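Local structure of STU0660 (Streptococcus thermophilus, 3ZTH) at residues Ile133-Asn136 with Glu141-Leu144; Ile317-Asn322 with Ser328-Cys333; Ser81-Leu86 with Val175-Lys180; Lys2-His7 with Arg12-Ile17. The protein is a large Csn2 protein involved in CRISPR-mediated bacterial immunity, which probably binds DNA and assembles as a tetramer. All coordinates share one frame; numbering follows the deposited sequence.

How the interactions relate
Interaction 4 (Lys2-His7 with Arg12-Ile17), in the antiparallel three-stranded sheet, comes first along the chain. Interaction 3 (Ser81-Leu86 with Val175-Lys180), beside the mixed sheet through helix 83-89 after strand 76-80, closes a long loop that holds interaction 1 (Ile133-Asn136 with Glu141-Leu144); interaction 2, on helix 312-324, comes last. Interactions 3 and 4 lie in the body of the subunit, their centres about 29 Å apart. Between centres, interaction 1 sits about 53 Å from interaction 3, on an arm beyond helix 109-130, and about 87 Å from interaction 2. Contacts in the body, on the arm and on the side across the chain's centre from it all border other subunits.

Interaction 1. Residues Ile133-Asn136 with Glu141-Leu144; sequences INLN and EYHL
A tight antiparallel beta hairpin sits at the far end of the arm that extends beyond helix 109-130, and this contact lies at the end of the hairpin away from its turn, where Leu135 and Asn136 meet Glu141 and Tyr142 on strand 140-146. Asn136 and Glu141 form a non-hydrogen-bonded antiparallel pair, with CA atoms 4.3 Å apart. The main link is the backbone bond from Tyr142 N to Leu135 O, 2.7 Å long and nearly straight at 172°. The same carbonyl oxygen receives a CA-H...O contact from Glu141, CA to O 3.3 Å. Beside it, the side chains of Leu135 and Tyr142 lie alongside each other and point the same way. Tyr142 has its CG anti to the backbone N (chi1 -177°), which sets the ring beside the leucine; Leu135 CD1 reaches the ring edge, close to its plane, at 3.4 Å from Tyr142 CD2. Tyr142 OH bonds to Met90 O of the second subunit, and the ring stacks on Phe163 of that subunit. Asn136 and Glu141 also run side by side, but Asn136 OD1 and Glu141 OE2, 2.9 Å apart, are both acceptors and as modelled form no hydrogen bond; Asn136 ND2 instead bonds weakly to Asn134 O. Glu141-Leu144 also pair with an antiparallel strand of the second subunit, so the sheet continues across the interface. The chemistry is therefore divided: one straight backbone bond and an apolar leucine-tyrosine pair join the two segments, while the tyrosine hydroxyl and ring commit the tip of the arm to subunit association.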
loop_
_atom_site.group_PDB
_atom_site.type_symbol
_atom_site.label_atom_id
_atom_site.label_comp_id
_atom_site.label_asym_id
_atom_site.label_seq_id
_atom_site.Cartn_x
_atom_site.Cartn_y
_atom_site.Cartn_z
ATOM N N ILE A 133 -18.200 -19.624 18.682
ATOM C CA ILE A 133 -18.724 -19.064 17.443
ATOM C C ILE A 133 -19.274 -20.237 16.642
ATOM O O ILE A 133 -18.748 -20.601 15.586
ATOM C CB ILE A 133 -17.632 -18.366 16.644
ATOM C CG1 ILE A 133 -16.971 -17.294 17.518
ATOM C CG2 ILE A 133 -18.234 -17.759 15.388
ATOM C CD1 ILE A 133 -15.717 -16.705 16.922
ATOM N N ASN A 134 -20.347 -20.817 17.174
ATOM C CA ASN A 134 -21.009 -21.982 16.596
ATOM C C ASN A 134 -21.755 -21.733 15.301
ATOM O O ASN A 134 -22.822 -22.317 15.101
ATOM C CB ASN A 134 -22.009 -22.562 17.598
ATOM C CG ASN A 134 -21.464 -22.606 19.002
ATOM O OD1 ASN A 134 -20.415 -23.205 19.249
ATOM N ND2 ASN A 134 -22.171 -21.972 19.936
ATOM N N LEU A 135 -21.227 -20.897 14.412
ATOM C CA LEU A 135 -21.953 -20.657 13.174
ATOM C C LEU A 135 -22.064 -21.921 12.335
ATOM O O LEU A 135 -21.171 -22.265 11.567
ATOM C CB LEU A 135 -21.315 -19.519 12.378
ATOM C CG LEU A 135 -21.480 -18.152 13.052
ATOM C CD1 LEU A 135 -21.275 -17.062 12.021
ATOM C CD2 LEU A 135 -22.870 -18.017 13.660
ATOM N N ASN A 136 -23.189 -22.605 12.513
ATOM C CA ASN A 136 -23.497 -23.849 11.820
ATOM C C ASN A 136 -24.947 -23.809 11.364
ATOM O O ASN A 136 -25.845 -23.574 12.173
ATOM C CB ASN A 136 -23.311 -25.042 12.768
ATOM C CG ASN A 136 -21.865 -25.238 13.196
ATOM O OD1 ASN A 136 -21.066 -25.832 12.471
ATOM N ND2 ASN A 136 -21.522 -24.728 14.377
ATOM N N GLU A 141 -20.845 -24.593 7.762
ATOM C CA GLU A 141 -20.249 -24.130 9.006
ATOM C C GLU A 141 -19.292 -22.982 8.710
ATOM O O GLU A 141 -18.565 -23.003 7.710
ATOM C CB GLU A 141 -19.485 -25.260 9.716
ATOM C CG GLU A 141 -18.687 -24.776 10.934
ATOM C CD GLU A 141 -18.010 -25.903 11.715
ATOM O OE1 GLU A 141 -17.297 -26.723 11.095
ATOM O OE2 GLU A 141 -18.183 -25.959 12.953
ATOM N N TYR A 142 -19.318 -21.973 9.576
ATOM C CA TYR A 142 -18.435 -20.820 9.446
ATOM C C TYR A 142 -17.508 -20.867 10.647
ATOM O O TYR A 142 -17.956 -20.790 11.790
ATOM C CB TYR A 142 -19.232 -19.518 9.459
ATOM C CG TYR A 142 -18.389 -18.278 9.265
ATOM C CD1 TYR A 142 -17.594 -18.116 8.127
ATOM C CD2 TYR A 142 -18.445 -17.230 10.181
ATOM C CE1 TYR A 142 -16.884 -16.925 7.902
ATOM C CE2 TYR A 142 -17.741 -16.037 9.970
ATOM C CZ TYR A 142 -16.968 -15.890 8.830
ATOM O OH TYR A 142 -16.305 -14.700 8.615
ATOM N N HIS A 143 -16.215 -20.993 10.390
ATOM C CA HIS A 143 -15.248 -21.089 11.470
ATOM C C HIS A 143 -13.867 -20.578 11.081
ATOM O O HIS A 143 -13.552 -20.389 9.903
ATOM C CB HIS A 143 -15.119 -22.544 11.895
ATOM C CG HIS A 143 -14.766 -23.449 10.763
ATOM N ND1 HIS A 143 -13.697 -23.201 9.929
ATOM C CD2 HIS A 143 -15.367 -24.560 10.286
ATOM C CE1 HIS A 143 -13.658 -24.121 8.982
ATOM N NE2 HIS A 143 -14.661 -24.958 9.175
ATOM N N LEU A 144 -13.041 -20.381 12.100
ATOM C CA LEU A 144 -11.685 -19.915 11.913
ATOM C C LEU A 144 -10.753 -21.111 11.747
ATOM O O LEU A 144 -10.860 -22.098 12.470
ATOM C CB LEU A 144 -11.265 -19.084 13.122
ATOM C CG LEU A 144 -12.061 -17.791 13.306
ATOM C CD1 LEU A 144 -11.800 -17.210 14.678
ATOM C CD2 LEU A 144 -11.674 -16.798 12.225
#

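Interaction 2. Residues Ile317-Asn322 with Ser328-Cys333; sequences ILNILN and SYRIRC
Asn319 lays its amide against the backbone of Ile331 like a peptide group and grips it with both ends. Asn319 OD1 accepts from Ile331 N at 2.8 Å, and Asn319 ND2 donates to Ile331 O at 3.1 Å. The second bond is almost straight, 174°, with the acceptor in the amide plane and the donor on a lone pair of the carbonyl; together the two fix the rotation of the amide. CG of Asn319 stands beside its own backbone N (chi1 -78°), which swings the amide out from the helix toward the extended segment. The Arg330 chain crosses this side chain at a slant, with CD 3.6 Å from Asn319 CG and the guanidinium turned 42° from the side-chain amide. A bend at chi2 brings the guanidinium back over the helix, where the backbone O of Asn319 lies 3.8 Å above the centre of one face. Arg330 NH1 bonds to Tyr329 O at 2.6 Å and also to Phe327 O. Farther along, Leu318 and Ile331 cross at about a right angle, Leu318 CD2 meeting Ile331 CD1 at 3.5 Å; Leu310 touches both residues. The segment 328-333 thus runs back along helix 312-324. Ile317, Ile320 and Leu321 pack on helix 267-277 through Val274 and Tyr277, Leu318 also reaches Val296 of helix 286-296, and Leu346 of the third subunit packs against Asn319.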
loop_
_atom_site.group_PDB
_atom_site.type_symbol
_atom_site.label_atom_id
_atom_site.label_comp_id
_atom_site.label_asym_id
_atom_site.label_seq_id
_atom_site.Cartn_x
_atom_site.Cartn_y
_atom_site.Cartn_z
ATOM N N ILE A 317 62.417 4.508 -2.637
ATOM C CA ILE A 317 61.678 3.307 -3.011
ATOM C C ILE A 317 60.497 3.688 -3.906
ATOM O O ILE A 317 60.231 3.035 -4.913
ATOM C CB ILE A 317 61.156 2.573 -1.752
ATOM C CG1 ILE A 317 62.341 2.116 -0.901
ATOM C CG2 ILE A 317 60.270 1.395 -2.147
ATOM C CD1 ILE A 317 63.242 1.138 -1.600
ATOM N N LEU A 318 59.799 4.754 -3.534
ATOM C CA LEU A 318 58.664 5.233 -4.313
ATOM C C LEU A 318 59.088 5.518 -5.754
ATOM O O LEU A 318 58.435 5.075 -6.706
ATOM C CB LEU A 318 58.087 6.499 -3.662
ATOM C CG LEU A 318 57.011 7.390 -4.313
ATOM C CD1 LEU A 318 56.326 6.715 -5.464
ATOM C CD2 LEU A 318 55.998 7.775 -3.262
ATOM N N ASN A 319 60.187 6.250 -5.907
ATOM C CA ASN A 319 60.696 6.605 -7.224
ATOM C C ASN A 319 61.058 5.380 -8.032
ATOM O O ASN A 319 60.718 5.276 -9.216
ATOM C CB ASN A 319 61.922 7.510 -7.094
ATOM C CG ASN A 319 61.551 8.947 -6.777
ATOM O OD1 ASN A 319 60.378 9.264 -6.565
ATOM N ND2 ASN A 319 62.547 9.824 -6.750
ATOM N N ILE A 320 61.749 4.447 -7.393
ATOM C CA ILE A 320 62.161 3.230 -8.069
ATOM C C ILE A 320 60.949 2.411 -8.492
ATOM O O ILE A 320 60.865 1.966 -9.644
ATOM C CB ILE A 320 63.111 2.387 -7.171
ATOM C CG1 ILE A 320 64.409 3.166 -6.931
ATOM C CG2 ILE A 320 63.433 1.071 -7.836
ATOM C CD1 ILE A 320 65.381 2.505 -5.966
ATOM N N LEU A 321 59.996 2.232 -7.577
ATOM C CA LEU A 321 58.802 1.458 -7.894
ATOM C C LEU A 321 58.069 2.057 -9.075
ATOM O O LEU A 321 57.689 1.337 -10.006
ATOM C CB LEU A 321 57.870 1.365 -6.686
ATOM C CG LEU A 321 58.327 0.361 -5.623
ATOM C CD1 LEU A 321 57.401 0.430 -4.427
ATOM C CD2 LEU A 321 58.353 -1.050 -6.208
ATOM N N ASN A 322 57.872 3.369 -9.052
ATOM C CA ASN A 322 57.193 4.015 -10.167
ATOM C C ASN A 322 57.889 3.660 -11.473
ATOM O O ASN A 322 57.244 3.300 -12.453
ATOM C CB ASN A 322 57.174 5.525 -9.982
ATOM C CG ASN A 322 55.840 6.021 -9.498
ATOM O OD1 ASN A 322 55.708 7.171 -9.075
ATOM N ND2 ASN A 322 54.829 5.155 -9.560
ATOM N N SER A 328 56.370 8.021 -14.858
ATOM C CA SER A 328 57.350 9.103 -14.740
ATOM C C SER A 328 57.439 9.941 -13.457
ATOM O O SER A 328 58.470 10.568 -13.206
ATOM C CB SER A 328 57.177 10.062 -15.919
ATOM O OG SER A 328 55.913 10.713 -15.854
ATOM N N TYR A 329 56.390 9.982 -12.646
ATOM C CA TYR A 329 56.459 10.797 -11.434
ATOM C C TYR A 329 57.659 10.506 -10.537
ATOM O O TYR A 329 58.056 9.353 -10.360
ATOM C CB TYR A 329 55.193 10.654 -10.598
ATOM C CG TYR A 329 55.214 11.568 -9.401
ATOM C CD1 TYR A 329 54.944 12.935 -9.544
ATOM C CD2 TYR A 329 55.558 11.088 -8.136
ATOM C CE1 TYR A 329 55.018 13.799 -8.460
ATOM C CE2 TYR A 329 55.636 11.947 -7.037
ATOM C CZ TYR A 329 55.364 13.300 -7.208
ATOM O OH TYR A 329 55.428 14.150 -6.131
ATOM N N ARG A 330 58.229 11.564 -9.966
ATOM C CA ARG A 330 59.374 11.416 -9.078
ATOM C C ARG A 330 59.376 12.455 -7.971
ATOM O O ARG A 330 59.149 13.643 -8.205
ATOM C CB ARG A 330 60.695 11.551 -9.848
ATOM C CG ARG A 330 60.953 10.501 -10.906
ATOM C CD ARG A 330 61.458 9.194 -10.324
ATOM N NE ARG A 330 61.729 8.234 -11.390
ATOM C CZ ARG A 330 60.792 7.703 -12.172
ATOM N NH1 ARG A 330 59.518 8.034 -12.005
ATOM N NH2 ARG A 330 61.126 6.851 -13.133
ATOM N N ILE A 331 59.637 11.995 -6.758
ATOM C CA ILE A 331 59.738 12.889 -5.621
ATOM C C ILE A 331 61.126 13.517 -5.779
ATOM O O ILE A 331 62.112 12.806 -5.960
ATOM C CB ILE A 331 59.639 12.088 -4.303
ATOM C CG1 ILE A 331 58.183 11.679 -4.075
ATOM C CG2 ILE A 331 60.186 12.897 -3.135
ATOM C CD1 ILE A 331 57.995 10.665 -2.978
ATOM N N ARG A 332 61.202 14.843 -5.755
ATOM C CA ARG A 332 62.486 15.523 -5.901
ATOM C C ARG A 332 63.090 15.868 -4.545
ATOM O O ARG A 332 62.385 16.250 -3.608
ATOM C CB ARG A 332 62.344 16.802 -6.741
ATOM C CG ARG A 332 62.391 16.609 -8.264
ATOM C CD ARG A 332 61.055 16.157 -8.847
ATOM N NE ARG A 332 61.079 16.138 -10.312
ATOM C CZ ARG A 332 60.075 15.723 -11.085
ATOM N NH1 ARG A 332 58.941 15.282 -10.548
ATOM N NH2 ARG A 332 60.206 15.751 -12.406
ATOM N N CYS A 333 64.407 15.726 -4.456
ATOM C CA CYS A 333 65.145 16.002 -3.230
ATOM C C CYS A 333 64.719 17.298 -2.553
ATOM O O CYS A 333 64.720 18.360 -3.173
ATOM C CB CYS A 333 66.641 16.058 -3.537
ATOM S SG CYS A 333 67.670 16.480 -2.122
#

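Interaction 3. Residues Ser81-Leu86 with Val175-Lys180; sequences SSFKDL and VSNIDK
This is a buried helix-to-helix packing contact in the body of a subunit whose family belongs to the P-loop NTPase clan. It joins the first turns of helix 83-89, just after strand 76-80 at the edge of the mixed sheet, and helix 177-192. Phe83 is its centre. The long chain of Lys180 crosses the ring at about a right angle and lays its methylenes over one face: Lys180 CE sits 3.7 Å from the centroid of the Phe83 ring and 14° from the normal, a CH-pi contact, with Lys180 CD 3.6 Å from Phe83 CD1. The chain has bends at its last two torsions, and the ammonium bonds to Val175 O, 2.9 Å from Lys180 NZ and in the plane of that carbonyl. The ammonium also forms a cation-pi pair with Phe172; its attraction to Phe83 itself is at most weak. Asn177 meets the far end of the ring, its amide turned 39° against the ring plane, and its ND2 is fixed by Phe209 O rather than by Phe83. Other residues complete the surround: Phe209 and Ile206 touch Phe83, and Tyr32 of the third subunit meets the ring edge-to-face. Both helices start with a serine at the N-cap. At the first, Ser82 OG accepts from Asp85 N at 3.2 Å, with a weaker bond from Lys84 N, and Ser81 N donates to Asp85 OD2, on the anti lone pair of that oxygen. One turn beyond Phe83, the leucine of the same helix packs on the backbone of the second helix, Leu86 CD2 coming within 3.4 Å of Lys180 O.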
loop_
_atom_site.group_PDB
_atom_site.type_symbol
_atom_site.label_atom_id
_atom_site.label_comp_id
_atom_site.label_asym_id
_atom_site.label_seq_id
_atom_site.Cartn_x
_atom_site.Cartn_y
_atom_site.Cartn_z
ATOM N N SER A 81 29.783 -0.988 4.055
ATOM C CA SER A 81 30.351 0.339 3.863
ATOM C C SER A 81 30.060 1.235 5.050
ATOM O O SER A 81 30.370 2.420 5.025
ATOM C CB SER A 81 29.810 0.969 2.578
ATOM O OG SER A 81 30.351 0.308 1.441
ATOM N N SER A 82 29.464 0.656 6.087
ATOM C CA SER A 82 29.155 1.386 7.313
ATOM C C SER A 82 28.818 0.382 8.402
ATOM O O SER A 82 28.479 -0.769 8.110
ATOM C CB SER A 82 27.950 2.300 7.118
ATOM O OG SER A 82 26.751 1.543 7.126
ATOM N N PHE A 83 28.908 0.805 9.658
ATOM C CA PHE A 83 28.560 -0.107 10.733
ATOM C C PHE A 83 27.058 -0.423 10.700
ATOM O O PHE A 83 26.611 -1.445 11.234
ATOM C CB PHE A 83 28.963 0.471 12.084
ATOM C CG PHE A 83 30.426 0.330 12.381
ATOM C CD1 PHE A 83 31.051 -0.912 12.273
ATOM C CD2 PHE A 83 31.183 1.427 12.760
ATOM C CE1 PHE A 83 32.408 -1.056 12.537
ATOM C CE2 PHE A 83 32.546 1.292 13.027
ATOM C CZ PHE A 83 33.158 0.049 12.915
ATOM N N LYS A 84 26.278 0.439 10.056
ATOM C CA LYS A 84 24.848 0.196 9.973
ATOM C C LYS A 84 24.609 -1.035 9.107
ATOM O O LYS A 84 23.706 -1.826 9.383
ATOM C CB LYS A 84 24.119 1.400 9.378
ATOM C CG LYS A 84 22.615 1.185 9.247
ATOM C CD LYS A 84 21.956 2.284 8.427
ATOM C CE LYS A 84 20.481 1.978 8.169
ATOM N NZ LYS A 84 19.836 2.998 7.278
ATOM N N ASP A 85 25.416 -1.201 8.061
ATOM C CA ASP A 85 25.267 -2.364 7.193
ATOM C C ASP A 85 25.591 -3.624 7.987
ATOM O O ASP A 85 24.992 -4.685 7.783
ATOM C CB ASP A 85 26.208 -2.288 5.989
ATOM C CG ASP A 85 25.875 -1.152 5.062
ATOM O OD1 ASP A 85 24.683 -0.790 4.982
ATOM O OD2 ASP A 85 26.800 -0.634 4.401
ATOM N N LEU A 86 26.552 -3.495 8.894
ATOM C CA LEU A 86 26.960 -4.608 9.720
ATOM C C LEU A 86 25.815 -5.018 10.661
ATOM O O LEU A 86 25.481 -6.205 10.768
ATOM C CB LEU A 86 28.219 -4.228 10.491
ATOM C CG LEU A 86 28.983 -5.404 11.100
ATOM C CD1 LEU A 86 30.467 -5.060 11.168
ATOM C CD2 LEU A 86 28.410 -5.741 12.476
ATOM N N VAL A 175 28.638 -0.564 21.203
ATOM C CA VAL A 175 29.535 -1.706 21.232
ATOM C C VAL A 175 30.799 -1.210 20.550
ATOM O O VAL A 175 30.729 -0.511 19.544
ATOM C CB VAL A 175 28.957 -2.896 20.429
ATOM C CG1 VAL A 175 30.022 -3.957 20.208
ATOM C CG2 VAL A 175 27.771 -3.497 21.167
ATOM N N SER A 176 31.950 -1.548 21.118
ATOM C CA SER A 176 33.238 -1.152 20.566
ATOM C C SER A 176 33.329 -1.502 19.071
ATOM O O SER A 176 32.981 -2.613 18.657
ATOM C CB SER A 176 34.344 -1.853 21.352
ATOM O OG SER A 176 35.505 -2.007 20.565
ATOM N N ASN A 177 33.802 -0.560 18.261
ATOM C CA ASN A 177 33.891 -0.804 16.826
ATOM C C ASN A 177 34.593 -2.110 16.465
ATOM O O ASN A 177 34.096 -2.863 15.627
ATOM C CB ASN A 177 34.557 0.386 16.120
ATOM C CG ASN A 177 33.638 1.598 16.036
ATOM O OD1 ASN A 177 32.471 1.520 16.404
ATOM N ND2 ASN A 177 34.157 2.714 15.545
ATOM N N ILE A 178 35.735 -2.392 17.092
ATOM C CA ILE A 178 36.457 -3.628 16.804
ATOM C C ILE A 178 35.575 -4.824 17.184
ATOM O O ILE A 178 35.591 -5.850 16.504
ATOM C CB ILE A 178 37.826 -3.686 17.558
ATOM C CG1 ILE A 178 38.621 -4.927 17.148
ATOM C CG2 ILE A 178 37.605 -3.721 19.051
ATOM C CD1 ILE A 178 38.855 -5.062 15.661
ATOM N N ASP A 179 34.785 -4.690 18.252
ATOM C CA ASP A 179 33.895 -5.783 18.655
ATOM C C ASP A 179 32.800 -5.984 17.621
ATOM O O ASP A 179 32.374 -7.118 17.375
ATOM C CB ASP A 179 33.237 -5.517 20.010
ATOM C CG ASP A 179 34.211 -5.624 21.170
ATOM O OD1 ASP A 179 34.993 -6.600 21.218
ATOM O OD2 ASP A 179 34.182 -4.733 22.043
ATOM N N LYS A 180 32.332 -4.882 17.032
ATOM C CA LYS A 180 31.291 -4.956 16.013
ATOM C C LYS A 180 31.758 -5.863 14.878
ATOM O O LYS A 180 31.031 -6.758 14.424
ATOM C CB LYS A 180 30.985 -3.570 15.448
ATOM C CG LYS A 180 30.067 -2.711 16.297
ATOM C CD LYS A 180 29.615 -1.495 15.483
ATOM C CE LYS A 180 30.226 -0.186 15.965
ATOM N NZ LYS A 180 29.484 0.398 17.110
#

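Interaction 4. Residues Lys2-His7 with Arg12-Ile17; sequences KFFVQH and RIELNI
Lys2-His7 and Arg12-Ile17 form a beta hairpin, strands 2-5 and 13-16 running antiparallel at 164° with their axes 4.7 Å apart; strand 62-63 extends the sheet beyond strand 2-5. The backbone bonds come in two reciprocal pairs: Phe3 N to Leu15 O and Leu15 N to Phe3 O, both 2.9 Å, and Val5 with Ile13, where Ile13 N reaches Val5 O at 2.8 Å. The polar side chains lie mainly on the face with Lys2, Phe4, Glu14 and Asn16. There the lysine crosses toward the neighbouring strand and makes a salt bridge from Lys2 NZ to Glu14 OE2 at 3.1 Å, using the anti lone pair of that oxygen, with a weak bond to Asn16 OD1; Asn16 ND2 is hydrogen-bonded to Arg252 O. The carboxylate chain of Glu14 runs alongside Phe4, with ring and carboxylate planes 54° apart. Next to the turn of the hairpin, the Arg12 side chain, extended from CG to NE, brings NH1 to Phe4 O at 2.8 Å. The same NH1 bonds to Thr61 O, just before strand 62-63, so it is held by two backbone carbonyls; Gln6 CG lies over one face of the guanidinium. Gln6 OE1 takes Thr61 N and a weak bond from Arg12 NH2. Apolar contacts fill the other face, which turns to helix 28-43: Val5 CG2 meets Leu15 CD2, and Val5 packs on Ile37 there. On this face Ile17 crosses Phe3 at about a right angle, with Ile17 CG1 lying 3.6 Å from the centroid of the Phe3 ring.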
loop_
_atom_site.group_PDB
_atom_site.type_symbol
_atom_site.label_atom_id
_atom_site.label_comp_id
_atom_site.label_asym_id
_atom_site.label_seq_id
_atom_site.Cartn_x
_atom_site.Cartn_y
_atom_site.Cartn_z
ATOM N N LYS A 2 40.611 -12.518 -12.162
ATOM C CA LYS A 2 40.539 -11.125 -12.571
ATOM C C LYS A 2 39.126 -10.656 -12.887
ATOM O O LYS A 2 38.301 -11.425 -13.376
ATOM C CB LYS A 2 41.422 -10.889 -13.798
ATOM C CG LYS A 2 42.906 -10.911 -13.510
ATOM C CD LYS A 2 43.701 -10.725 -14.792
ATOM C CE LYS A 2 45.196 -10.761 -14.531
ATOM N NZ LYS A 2 45.613 -9.637 -13.656
ATOM N N PHE A 3 38.855 -9.392 -12.566
ATOM C CA PHE A 3 37.575 -8.777 -12.861
ATOM C C PHE A 3 37.915 -7.655 -13.830
ATOM O O PHE A 3 38.819 -6.856 -13.569
ATOM C CB PHE A 3 36.920 -8.136 -11.624
ATOM C CG PHE A 3 36.307 -9.115 -10.648
ATOM C CD1 PHE A 3 36.077 -10.442 -10.996
ATOM C CD2 PHE A 3 35.944 -8.690 -9.369
ATOM C CE1 PHE A 3 35.493 -11.329 -10.084
ATOM C CE2 PHE A 3 35.364 -9.566 -8.456
ATOM C CZ PHE A 3 35.136 -10.891 -8.814
ATOM N N PHE A 4 37.223 -7.605 -14.959
ATOM C CA PHE A 4 37.440 -6.524 -15.905
ATOM C C PHE A 4 36.127 -5.755 -15.859
ATOM O O PHE A 4 35.157 -6.099 -16.530
ATOM C CB PHE A 4 37.757 -7.084 -17.290
ATOM C CG PHE A 4 39.183 -7.539 -17.431
ATOM C CD1 PHE A 4 40.209 -6.607 -17.583
ATOM C CD2 PHE A 4 39.513 -8.892 -17.357
ATOM C CE1 PHE A 4 41.542 -7.013 -17.660
ATOM C CE2 PHE A 4 40.845 -9.307 -17.431
ATOM C CZ PHE A 4 41.862 -8.368 -17.581
ATOM N N VAL A 5 36.107 -4.727 -15.016
ATOM C CA VAL A 5 34.914 -3.924 -14.792
ATOM C C VAL A 5 34.651 -2.896 -15.864
ATOM O O VAL A 5 35.531 -2.112 -16.233
ATOM C CB VAL A 5 34.989 -3.203 -13.425
ATOM C CG1 VAL A 5 33.668 -2.505 -13.123
ATOM C CG2 VAL A 5 35.329 -4.208 -12.336
ATOM N N GLN A 6 33.415 -2.888 -16.341
ATOM C CA GLN A 6 33.013 -1.963 -17.373
ATOM C C GLN A 6 33.052 -0.508 -16.921
ATOM O O GLN A 6 32.580 -0.152 -15.837
ATOM C CB GLN A 6 31.614 -2.306 -17.854
ATOM C CG GLN A 6 31.321 -1.768 -19.236
ATOM C CD GLN A 6 30.053 -2.347 -19.805
ATOM O OE1 GLN A 6 29.789 -3.551 -19.672
ATOM N NE2 GLN A 6 29.256 -1.500 -20.455
ATOM N N HIS A 7 33.617 0.327 -17.782
ATOM C CA HIS A 7 33.738 1.753 -17.540
ATOM C C HIS A 7 32.910 2.449 -18.612
ATOM O O HIS A 7 32.969 2.082 -19.780
ATOM C CB HIS A 7 35.197 2.175 -17.674
ATOM C CG HIS A 7 35.448 3.604 -17.312
ATOM N ND1 HIS A 7 35.699 4.011 -16.019
ATOM C CD2 HIS A 7 35.485 4.724 -18.072
ATOM C CE1 HIS A 7 35.883 5.319 -15.999
ATOM N NE2 HIS A 7 35.759 5.775 -17.233
ATOM N N ARG A 12 38.196 -1.309 -19.722
ATOM C CA ARG A 12 37.708 -1.865 -18.478
ATOM C C ARG A 12 38.729 -1.688 -17.368
ATOM O O ARG A 12 39.937 -1.645 -17.616
ATOM C CB ARG A 12 37.360 -3.347 -18.668
ATOM C CG ARG A 12 36.033 -3.539 -19.383
ATOM C CD ARG A 12 35.846 -4.936 -19.940
ATOM N NE ARG A 12 34.544 -5.067 -20.592
ATOM C CZ ARG A 12 33.398 -5.246 -19.940
ATOM N NH1 ARG A 12 33.399 -5.327 -18.615
ATOM N NH2 ARG A 12 32.251 -5.327 -20.608
ATOM N N ILE A 13 38.231 -1.545 -16.144
ATOM C CA ILE A 13 39.097 -1.401 -14.985
ATOM C C ILE A 13 39.519 -2.818 -14.630
ATOM O O ILE A 13 38.670 -3.669 -14.354
ATOM C CB ILE A 13 38.340 -0.777 -13.793
ATOM C CG1 ILE A 13 37.838 0.614 -14.174
ATOM C CG2 ILE A 13 39.251 -0.672 -12.587
ATOM C CD1 ILE A 13 36.364 0.809 -13.936
ATOM N N GLU A 14 40.827 -3.072 -14.667
ATOM C CA GLU A 14 41.369 -4.391 -14.349
ATOM C C GLU A 14 41.612 -4.546 -12.854
ATOM O O GLU A 14 42.198 -3.681 -12.216
ATOM C CB GLU A 14 42.687 -4.632 -15.097
ATOM C CG GLU A 14 43.182 -6.072 -15.029
ATOM C CD GLU A 14 44.410 -6.306 -15.880
ATOM O OE1 GLU A 14 44.512 -5.655 -16.942
ATOM O OE2 GLU A 14 45.266 -7.142 -15.500
ATOM N N LEU A 15 41.158 -5.664 -12.309
ATOM C CA LEU A 15 41.305 -5.956 -10.894
ATOM C C LEU A 15 41.815 -7.386 -10.693
ATOM O O LEU A 15 41.198 -8.354 -11.147
ATOM C CB LEU A 15 39.950 -5.803 -10.210
ATOM C CG LEU A 15 39.567 -4.582 -9.368
ATOM C CD1 LEU A 15 40.260 -3.319 -9.832
ATOM C CD2 LEU A 15 38.049 -4.441 -9.438
ATOM N N ASN A 16 42.943 -7.527 -10.023
ATOM C CA ASN A 16 43.466 -8.851 -9.770
ATOM C C ASN A 16 42.865 -9.253 -8.413
ATOM O O ASN A 16 43.237 -8.715 -7.373
ATOM C CB ASN A 16 44.987 -8.786 -9.736
ATOM C CG ASN A 16 45.641 -10.119 -10.018
ATOM O OD1 ASN A 16 45.088 -10.964 -10.716
ATOM N ND2 ASN A 16 46.845 -10.300 -9.497
ATOM N N ILE A 17 41.914 -10.183 -8.447
ATOM C CA ILE A 17 41.197 -10.653 -7.255
ATOM C C ILE A 17 41.782 -11.897 -6.572
ATOM O O ILE A 17 42.112 -12.886 -7.229
ATOM C CB ILE A 17 39.718 -10.969 -7.603
ATOM C CG1 ILE A 17 39.084 -9.798 -8.367
ATOM C CG2 ILE A 17 38.943 -11.289 -6.337
ATOM C CD1 ILE A 17 39.080 -8.479 -7.618
#